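Local atomic coordinates of putative oxidoreductase with NAD(P)-binding Rossmann-fold domain (Clostridium difficile, PDB entry 3UUW), a protein that probably acts as an NAD(P)-dependent oxidoreductase of the GFO/IDH/MocA family, binding its dinucleotide cofactor on a Rossmann-fold domain. Residues T78-I83 with G106-E111; L86-V91 with I110-K115. All blocks are in the same frame, centred on the assembly; numbering follows the deposited sequence.

Contact 1: T78-I83 with G106-E111; sequences THYEII and GEELIE
The hydroxyl of Y80 donates a hydrogen bond to the carboxylate of E108, with OH and OE1 2.6 Å apart, and this short bond ties two neighbouring helices together on their outer side. The donor reaches OE1 on its syn side but stands 28° out of the carboxylate plane, and the ring and carboxylate planes are turned 70° against each other. E108 meets the ring at its edge, at the phenolic end, with its CD in the ring plane. Both side chains leave their helices with CG anti to the backbone N, and E108 continues as an extended arm to span the gap. A weak hydrogen bond between K84 NZ and Y80 OH adds a positive charge nearby, which may reinforce the polarity of the pair. Beneath this polar bridge L109 points at the facing helix and lies against both Y80 and I83. Its CD2 lies 4.0 Å from Y80 CD1, oblique to the ring, and the same methyl is 4.0 Å from I83 CG2. I83 and L109 cross at about a right angle. The axes of 79-83 and 106-111 run nearly parallel, 15° apart, with a closest approach of 10.5 Å, as expected of successive helices on one face of a Rossmann sheet. Below them, I83 rests on strands 69-72, 92-95 and 120-122, while L109 reaches L120 of the last of these.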
loop_
_atom_site.group_PDB
_atom_site.type_symbol
_atom_site.label_atom_id
_atom_site.label_comp_id
_atom_site.label_asym_id
_atom_site.label_seq_id
_atom_site.Cartn_x
_atom_site.Cartn_y
_atom_site.Cartn_z
ATOM N N THR A 78 -34.368 19.076 17.097
ATOM C CA THR A 78 -34.609 19.493 18.476
ATOM C C THR A 78 -33.576 20.508 18.965
ATOM O O THR A 78 -33.720 21.073 20.043
ATOM C CB THR A 78 -34.588 18.278 19.445
ATOM O OG1 THR A 78 -33.279 17.698 19.476
ATOM C CG2 THR A 78 -35.594 17.230 19.018
ATOM N N HIS A 79 -32.526 20.739 18.191
ATOM C CA HIS A 79 -31.469 21.656 18.665
ATOM C C HIS A 79 -31.977 23.041 19.044
ATOM O O HIS A 79 -31.639 23.556 20.109
ATOM C CB HIS A 79 -30.397 21.835 17.598
ATOM C CG HIS A 79 -29.521 20.641 17.391
ATOM N ND1 HIS A 79 -28.437 20.673 16.542
ATOM C CD2 HIS A 79 -29.543 19.396 17.925
ATOM C CE1 HIS A 79 -27.849 19.489 16.534
ATOM N NE2 HIS A 79 -28.498 18.695 17.367
ATOM N N TYR A 80 -32.732 23.668 18.158
ATOM C CA TYR A 80 -33.171 25.055 18.348
ATOM C C TYR A 80 -33.897 25.270 19.670
ATOM O O TYR A 80 -33.512 26.127 20.451
ATOM C CB TYR A 80 -33.999 25.519 17.149
ATOM C CG TYR A 80 -34.606 26.909 17.252
ATOM C CD1 TYR A 80 -33.802 28.050 17.325
ATOM C CD2 TYR A 80 -35.982 27.083 17.243
ATOM C CE1 TYR A 80 -34.349 29.307 17.399
ATOM C CE2 TYR A 80 -36.541 28.331 17.326
ATOM C CZ TYR A 80 -35.728 29.444 17.400
ATOM O OH TYR A 80 -36.310 30.670 17.473
ATOM N N GLU A 81 -34.920 24.468 19.947
ATOM C CA GLU A 81 -35.655 24.623 21.190
ATOM C C GLU A 81 -34.841 24.245 22.420
ATOM O O GLU A 81 -34.948 24.909 23.443
ATOM C CB GLU A 81 -36.979 23.849 21.177
ATOM C CG GLU A 81 -37.995 24.401 20.174
ATOM C CD GLU A 81 -38.391 25.875 20.408
ATOM O OE1 GLU A 81 -38.141 26.421 21.512
ATOM O OE2 GLU A 81 -38.985 26.486 19.480
ATOM N N ILE A 82 -34.044 23.187 22.340
ATOM C CA ILE A 82 -33.253 22.792 23.495
ATOM C C ILE A 82 -32.179 23.834 23.808
ATOM O O ILE A 82 -32.008 24.213 24.956
ATOM C CB ILE A 82 -32.611 21.393 23.343
ATOM C CG1 ILE A 82 -33.685 20.303 23.258
ATOM C CG2 ILE A 82 -31.656 21.129 24.509
ATOM C CD1 ILE A 82 -33.121 18.900 22.966
ATOM N N ILE A 83 -31.460 24.307 22.792
ATOM C CA ILE A 83 -30.374 25.256 23.040
ATOM C C ILE A 83 -30.895 26.584 23.606
ATOM O O ILE A 83 -30.232 27.193 24.426
ATOM C CB ILE A 83 -29.509 25.476 21.786
ATOM C CG1 ILE A 83 -28.863 24.153 21.365
ATOM C CG2 ILE A 83 -28.416 26.545 22.063
ATOM C CD1 ILE A 83 -28.104 24.196 20.005
ATOM N N GLY A 106 -29.845 29.270 13.755
ATOM C CA GLY A 106 -28.490 29.321 14.270
ATOM C C GLY A 106 -28.014 30.733 14.628
ATOM O O GLY A 106 -27.416 30.952 15.686
ATOM N N GLU A 107 -28.301 31.703 13.756
ATOM C CA GLU A 107 -27.909 33.092 14.010
ATOM C C GLU A 107 -28.552 33.640 15.289
ATOM O O GLU A 107 -27.916 34.383 16.038
ATOM C CB GLU A 107 -28.263 33.962 12.812
ATOM C CG GLU A 107 -27.379 33.687 11.584
ATOM C CD GLU A 107 -27.854 34.400 10.308
ATOM O OE1 GLU A 107 -29.064 34.552 10.120
ATOM O OE2 GLU A 107 -27.010 34.780 9.474
ATOM N N GLU A 108 -29.789 33.246 15.544
ATOM C CA GLU A 108 -30.508 33.679 16.732
ATOM C C GLU A 108 -29.863 33.098 17.991
ATOM O O GLU A 108 -29.674 33.800 18.984
ATOM C CB GLU A 108 -31.977 33.271 16.665
ATOM C CG GLU A 108 -32.792 33.763 17.862
ATOM C CD GLU A 108 -34.171 33.160 17.944
ATOM O OE1 GLU A 108 -34.657 32.611 16.932
ATOM O OE2 GLU A 108 -34.788 33.260 19.032
ATOM N N LEU A 109 -29.517 31.817 17.933
ATOM C CA LEU A 109 -28.867 31.138 19.056
ATOM C C LEU A 109 -27.491 31.739 19.350
ATOM O O LEU A 109 -27.129 31.907 20.498
ATOM C CB LEU A 109 -28.757 29.648 18.821
ATOM C CG LEU A 109 -30.069 28.860 18.660
ATOM C CD1 LEU A 109 -29.767 27.429 18.201
ATOM C CD2 LEU A 109 -30.889 28.906 19.976
ATOM N N ILE A 110 -26.741 32.062 18.302
ATOM C CA ILE A 110 -25.419 32.670 18.466
ATOM C C ILE A 110 -25.545 33.984 19.220
ATOM O O ILE A 110 -24.769 34.270 20.165
ATOM C CB ILE A 110 -24.683 32.841 17.101
ATOM C CG1 ILE A 110 -24.247 31.459 16.573
ATOM C CG2 ILE A 110 -23.456 33.801 17.244
ATOM C CD1 ILE A 110 -24.006 31.432 15.023
ATOM N N GLU A 111 -26.514 34.810 18.830
ATOM C CA GLU A 111 -26.670 36.088 19.510
ATOM C C GLU A 111 -27.080 35.894 20.961
ATOM O O GLU A 111 -26.567 36.593 21.844
ATOM C CB GLU A 111 -27.637 37.005 18.774
ATOM C CG GLU A 111 -27.106 37.440 17.415
ATOM C CD GLU A 111 -25.693 38.024 17.485
ATOM O OE1 GLU A 111 -25.450 38.876 18.367
ATOM O OE2 GLU A 111 -24.838 37.626 16.652
#

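Contact 2: L86-V91 with I110-K115; sequences LLNLGV and IELSTK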
loop_
_atom_site.group_PDB
_atom_site.type_symbol
_atom_site.label_atom_id
_atom_site.label_comp_id
_atom_site.label_asym_id
_atom_site.label_seq_id
_atom_site.Cartn_x
_atom_site.Cartn_y
_atom_site.Cartn_z
ATOM N N LEU A 86 -31.271 26.007 27.285
ATOM C CA LEU A 86 -29.978 25.867 27.948
ATOM C C LEU A 86 -29.248 27.190 28.122
ATOM O O LEU A 86 -28.766 27.502 29.198
ATOM C CB LEU A 86 -29.094 24.879 27.166
ATOM C CG LEU A 86 -29.586 23.426 27.134
ATOM C CD1 LEU A 86 -28.654 22.521 26.274
ATOM C CD2 LEU A 86 -29.697 22.888 28.560
ATOM N N LEU A 87 -29.196 27.971 27.050
ATOM C CA LEU A 87 -28.543 29.266 27.100
ATOM C C LEU A 87 -29.265 30.174 28.098
ATOM O O LEU A 87 -28.637 30.903 28.853
ATOM C CB LEU A 87 -28.475 29.894 25.699
ATOM C CG LEU A 87 -27.604 29.173 24.674
ATOM C CD1 LEU A 87 -27.766 29.807 23.289
ATOM C CD2 LEU A 87 -26.142 29.147 25.110
ATOM N N ASN A 88 -30.586 30.097 28.150
ATOM C CA ASN A 88 -31.325 30.933 29.080
ATOM C C ASN A 88 -31.147 30.505 30.539
ATOM O O ASN A 88 -31.338 31.323 31.447
ATOM C CB ASN A 88 -32.792 31.045 28.671
ATOM C CG ASN A 88 -32.993 32.075 27.584
ATOM O OD1 ASN A 88 -32.429 33.164 27.652
ATOM N ND2 ASN A 88 -33.801 31.752 26.592
ATOM N N LEU A 89 -30.741 29.248 30.747
ATOM C CA LEU A 89 -30.408 28.728 32.065
ATOM C C LEU A 89 -28.919 28.915 32.417
ATOM O O LEU A 89 -28.478 28.478 33.481
ATOM C CB LEU A 89 -30.818 27.254 32.196
ATOM C CG LEU A 89 -32.305 26.990 32.421
ATOM C CD1 LEU A 89 -32.589 25.501 32.266
ATOM C CD2 LEU A 89 -32.760 27.518 33.805
ATOM N N GLY A 90 -28.156 29.568 31.538
ATOM C CA GLY A 90 -26.781 29.973 31.847
ATOM C C GLY A 90 -25.710 28.922 31.659
ATOM O O GLY A 90 -24.653 29.003 32.281
ATOM N N VAL A 91 -25.950 27.972 30.767
ATOM C CA VAL A 91 -24.956 26.924 30.536
ATOM C C VAL A 91 -24.340 27.042 29.141
ATOM O O VAL A 91 -25.034 27.328 28.178
ATOM C CB VAL A 91 -25.533 25.502 30.734
ATOM C CG1 VAL A 91 -26.149 25.352 32.147
ATOM C CG2 VAL A 91 -26.550 25.172 29.685
ATOM N N ILE A 110 -26.741 32.062 18.302
ATOM C CA ILE A 110 -25.419 32.670 18.466
ATOM C C ILE A 110 -25.545 33.984 19.220
ATOM O O ILE A 110 -24.769 34.270 20.165
ATOM C CB ILE A 110 -24.683 32.841 17.101
ATOM C CG1 ILE A 110 -24.247 31.459 16.573
ATOM C CG2 ILE A 110 -23.456 33.801 17.244
ATOM C CD1 ILE A 110 -24.006 31.432 15.023
ATOM N N GLU A 111 -26.514 34.810 18.830
ATOM C CA GLU A 111 -26.670 36.088 19.510
ATOM C C GLU A 111 -27.080 35.894 20.961
ATOM O O GLU A 111 -26.567 36.593 21.844
ATOM C CB GLU A 111 -27.637 37.005 18.774
ATOM C CG GLU A 111 -27.106 37.440 17.415
ATOM C CD GLU A 111 -25.693 38.024 17.485
ATOM O OE1 GLU A 111 -25.450 38.876 18.367
ATOM O OE2 GLU A 111 -24.838 37.626 16.652
ATOM N N LEU A 112 -27.966 34.948 21.216
ATOM C CA LEU A 112 -28.359 34.641 22.602
ATOM C C LEU A 112 -27.129 34.226 23.424
ATOM O O LEU A 112 -26.914 34.734 24.537
ATOM C CB LEU A 112 -29.445 33.564 22.642
ATOM C CG LEU A 112 -29.963 33.166 24.023
ATOM C CD1 LEU A 112 -30.479 34.374 24.794
ATOM C CD2 LEU A 112 -31.061 32.089 23.894
ATOM N N SER A 113 -26.271 33.390 22.853
ATOM C CA SER A 113 -25.070 32.938 23.563
ATOM C C SER A 113 -24.137 34.118 23.884
ATOM O O SER A 113 -23.628 34.246 24.988
ATOM C CB SER A 113 -24.347 31.842 22.763
ATOM O OG SER A 113 -23.579 32.372 21.672
ATOM N N THR A 114 -23.952 35.026 22.935
ATOM C CA THR A 114 -23.051 36.147 23.173
ATOM C C THR A 114 -23.639 37.129 24.228
ATOM O O THR A 114 -22.904 37.649 25.074
ATOM C CB THR A 114 -22.666 36.835 21.848
ATOM O OG1 THR A 114 -23.824 37.339 21.213
ATOM C CG2 THR A 114 -21.965 35.890 20.934
ATOM N N LYS A 115 -24.956 37.334 24.209
ATOM C CA LYS A 115 -25.611 38.156 25.215
ATOM C C LYS A 115 -25.365 37.589 26.619
ATOM O O LYS A 115 -25.122 38.351 27.571
ATOM C CB LYS A 115 -27.116 38.192 24.951
ATOM C CG LYS A 115 -27.939 38.910 26.007
ATOM C CD LYS A 115 -29.406 38.537 25.844
ATOM C CE LYS A 115 -30.268 39.094 26.958
ATOM N NZ LYS A 115 -31.656 38.551 26.863
HETATM O O HOH W 1 -32.405 36.043 27.478
#
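L87 and L112 bury the greater part of this interface, meeting between the end of helix 79-88 and the last turns of helix 103-116. The isobutyl group of L112 lies against the root of its partner: its CD2 is 3.8 Å from L87 CB. With CG of L112 anti to the backbone N (chi1 -179°), both of its methyls are carried across the gap to L87 and N88. L87 in turn passes beside S113, its CD1 and CD2 each 4.0 Å from S113 CB, so a small residue receives the larger one where the backbones come nearest. The hydroxyl of S113 is turned back on its own helix, and OG donates to I110 O at 2.7 Å. This bond gives the buried residue's hydroxyl a partner within its own helix; the same carbonyl also accepts from T114 N. The two helices are the links of successive beta-alpha-beta crossovers of the Rossmann domain, one entering and one leaving strand 92-95, and L87 also touches V93 of that strand. Helix 79-88 stops here in a Schellman motif, G90 taking a positive phi of 83° as the chain turns toward the strand. On the exposed side N88 crosses L112 at about a right angle, with its OD1 3.7 Å from L112 CD1. A water donates to N88 OD1 at 2.9 Å and accepts from K115 NZ at 2.7 Å, linking the two helices above the leucines.

Contacts 1 and 2 are successive levels of one helix-helix interface, their centres 9 Å apart. Both pair helix 79-88 with helix 103-116, and strand 92-95 lies between these helices in the chain. Contact 1 takes the earlier part of each helix and contact 2 the later part, as the nearly parallel course of the helices requires. The second segments overlap at I110 and E111, and L87 CD1 packs 3.5 Å from L109 O, so the two contacts touch directly. Together they join consecutive helices on one face of the five-stranded parallel sheet within the Rossmann domain, which probably holds the cofactor.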